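Local structure of UPF0130 protein PH1069 (Pyrococcus horikoshii, 2IT2) at residues Pro106-Gly111 / Val145-Thr150. The protein probably transfers a methyl group from S-adenosyl-L-methionine to N-4 of a wyosine precursor in tRNA(Phe), a step in the biosynthesis of wyosine derivatives. Residues are numbered along the deposited sequence; the frame is centred on the assembly and turned at random.
Sequences PILHVG and VEIRST
H109 and E146 reach each other through different first torsions: CG of H109 stands anti to its carbonyl carbon (chi1 -76°), whereas CG of E146 lies anti to the backbone N (chi1 -179°). From there the two side chains run side by side, pointing the same way off one face of the sheet, and NE2 of H109 donates to OE2 of E146 at 2.9 Å. The acceptor sits close to the imidazole plane, while the donor meets OE2 on its anti side, with ring and carboxylate planes turned 29° apart. CG of E146 lies against the ring edge, 3.8 Å from CD2 of H109. OE2 also has K136 as a long, weak ionic partner, which would probably add to the polarisation of the carboxylate. An alanine in place of H109 would probably leave OE2 of E146 without its imidazole donor and open a gap beside CG of E146. On the same face, CG2 of I107 approaches OE2 of E146 at 3.9 Å, and CG1 of I107 packs 3.9 Å from CD of R148, whose guanidinium makes a cation-pi contact with Y132 of the second subunit.

Beneath these groups is an antiparallel ladder in which L108–I147 and V110–V145 are hydrogen-bonded pairs and H109–E146 is a non-hydrogen-bonded pair. L108 and I147 meet CB to CB at 4.1 Å on the other face, and V110 CG2 comes within 4.3 Å of I147 CD1.

That apolar face is covered by helices: L191 of helix 167-194 packs on L108, while L121 of helix 115-127 touches both V110 and V145. Strand 98-112 is flanked by strand 48-63, and strand 143-148 by strand 134-138, placing the ladder inside the antiparallel sheet.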
loop_
_atom_site.group_PDB
_atom_site.type_symbol
_atom_site.label_atom_id
_atom_site.label_comp_id
_atom_site.label_asym_id
_atom_site.label_seq_id
_atom_site.Cartn_x
_atom_site.Cartn_y
_atom_site.Cartn_z
ATOM N N PRO B 106 9.956 3.777 -0.045
ATOM C CA PRO B 106 10.055 5.162 -0.504
ATOM C C PRO B 106 8.735 5.410 -1.251
ATOM O O PRO B 106 8.089 4.460 -1.723
ATOM C CB PRO B 106 11.246 5.135 -1.477
ATOM C CG PRO B 106 12.080 4.010 -1.001
ATOM C CD PRO B 106 11.062 2.961 -0.578
ATOM N N ILE B 107 8.339 6.675 -1.339
ATOM C CA ILE B 107 7.128 7.052 -2.057
ATOM C C ILE B 107 7.448 8.268 -2.917
ATOM O O ILE B 107 7.920 9.289 -2.417
ATOM C CB ILE B 107 5.976 7.439 -1.107
ATOM C CG1 ILE B 107 5.615 6.267 -0.194
ATOM C CG2 ILE B 107 4.769 7.884 -1.935
ATOM C CD1 ILE B 107 4.505 6.574 0.785
ATOM N N LEU B 108 7.203 8.154 -4.217
ATOM C CA LEU B 108 7.457 9.271 -5.119
ATOM C C LEU B 108 6.122 9.662 -5.758
ATOM O O LEU B 108 5.317 8.794 -6.132
ATOM C CB LEU B 108 8.469 8.870 -6.212
ATOM C CG LEU B 108 9.765 8.135 -5.822
ATOM C CD1 LEU B 108 10.517 7.721 -7.076
ATOM C CD2 LEU B 108 10.641 9.021 -4.935
ATOM N N HIS B 109 5.864 10.960 -5.837
ATOM C CA HIS B 109 4.650 11.449 -6.470
ATOM C C HIS B 109 5.113 12.196 -7.708
ATOM O O HIS B 109 5.956 13.097 -7.622
ATOM C CB HIS B 109 3.872 12.353 -5.513
ATOM C CG HIS B 109 3.140 11.594 -4.451
ATOM N ND1 HIS B 109 2.488 12.216 -3.403
ATOM C CD2 HIS B 109 2.927 10.270 -4.291
ATOM C CE1 HIS B 109 1.907 11.302 -2.650
ATOM N NE2 HIS B 109 2.154 10.113 -3.162
ATOM N N VAL B 110 4.583 11.788 -8.862
ATOM C CA VAL B 110 4.980 12.388 -10.130
ATOM C C VAL B 110 3.801 12.854 -10.998
ATOM O O VAL B 110 2.874 12.093 -11.269
ATOM C CB VAL B 110 5.838 11.391 -10.956
ATOM C CG1 VAL B 110 6.341 12.067 -12.207
ATOM C CG2 VAL B 110 7.036 10.876 -10.146
ATOM N N GLY B 111 3.835 14.109 -11.434
ATOM C CA GLY B 111 2.764 14.601 -12.286
ATOM C C GLY B 111 3.081 14.220 -13.727
ATOM O O GLY B 111 4.243 14.174 -14.101
ATOM N N VAL B 145 0.997 10.233 -10.451
ATOM C CA VAL B 145 1.403 8.840 -10.469
ATOM C C VAL B 145 2.141 8.646 -9.136
ATOM O O VAL B 145 2.934 9.503 -8.727
ATOM C CB VAL B 145 2.396 8.560 -11.609
ATOM C CG1 VAL B 145 3.101 7.241 -11.368
ATOM C CG2 VAL B 145 1.654 8.528 -12.938
ATOM N N GLU B 146 1.852 7.552 -8.441
ATOM C CA GLU B 146 2.529 7.242 -7.173
ATOM C C GLU B 146 3.385 6.014 -7.422
ATOM O O GLU B 146 2.915 5.038 -8.009
ATOM C CB GLU B 146 1.520 6.931 -6.062
ATOM C CG GLU B 146 2.138 6.612 -4.707
ATOM C CD GLU B 146 1.085 6.524 -3.627
ATOM O OE1 GLU B 146 0.293 5.558 -3.648
ATOM O OE2 GLU B 146 1.037 7.425 -2.763
ATOM N N ILE B 147 4.645 6.079 -6.993
ATOM C CA ILE B 147 5.608 4.982 -7.137
ATOM C C ILE B 147 5.922 4.493 -5.723
ATOM O O ILE B 147 6.322 5.278 -4.860
ATOM C CB ILE B 147 6.890 5.485 -7.833
ATOM C CG1 ILE B 147 6.542 5.970 -9.245
ATOM C CG2 ILE B 147 7.959 4.392 -7.858
ATOM C CD1 ILE B 147 7.708 6.582 -9.988
ATOM N N ARG B 148 5.734 3.200 -5.485
ATOM C CA ARG B 148 5.943 2.637 -4.156
ATOM C C ARG B 148 6.249 1.149 -4.255
ATOM O O ARG B 148 5.795 0.482 -5.187
ATOM C CB ARG B 148 4.672 2.874 -3.333
ATOM C CG ARG B 148 4.764 2.541 -1.860
ATOM C CD ARG B 148 3.537 3.071 -1.126
ATOM N NE ARG B 148 2.311 2.385 -1.522
ATOM C CZ ARG B 148 1.932 1.189 -1.079
ATOM N NH1 ARG B 148 2.677 0.517 -0.209
ATOM N NH2 ARG B 148 0.798 0.660 -1.518
ATOM N N SER B 149 7.012 0.636 -3.289
ATOM C CA SER B 149 7.396 -0.775 -3.242
ATOM C C SER B 149 6.543 -1.514 -2.210
ATOM O O SER B 149 5.871 -0.890 -1.385
ATOM C CB SER B 149 8.887 -0.904 -2.889
ATOM O OG SER B 149 9.395 -2.190 -3.223
ATOM N N THR B 150 6.585 -2.843 -2.256
ATOM C CA THR B 150 5.793 -3.684 -1.356
ATOM C C THR B 150 6.411 -4.014 -0.003
ATOM O O THR B 150 5.689 -4.364 0.932
ATOM C CB THR B 150 5.456 -5.022 -2.018
ATOM O OG1 THR B 150 6.664 -5.777 -2.196
ATOM C CG2 THR B 150 4.786 -4.790 -3.363
#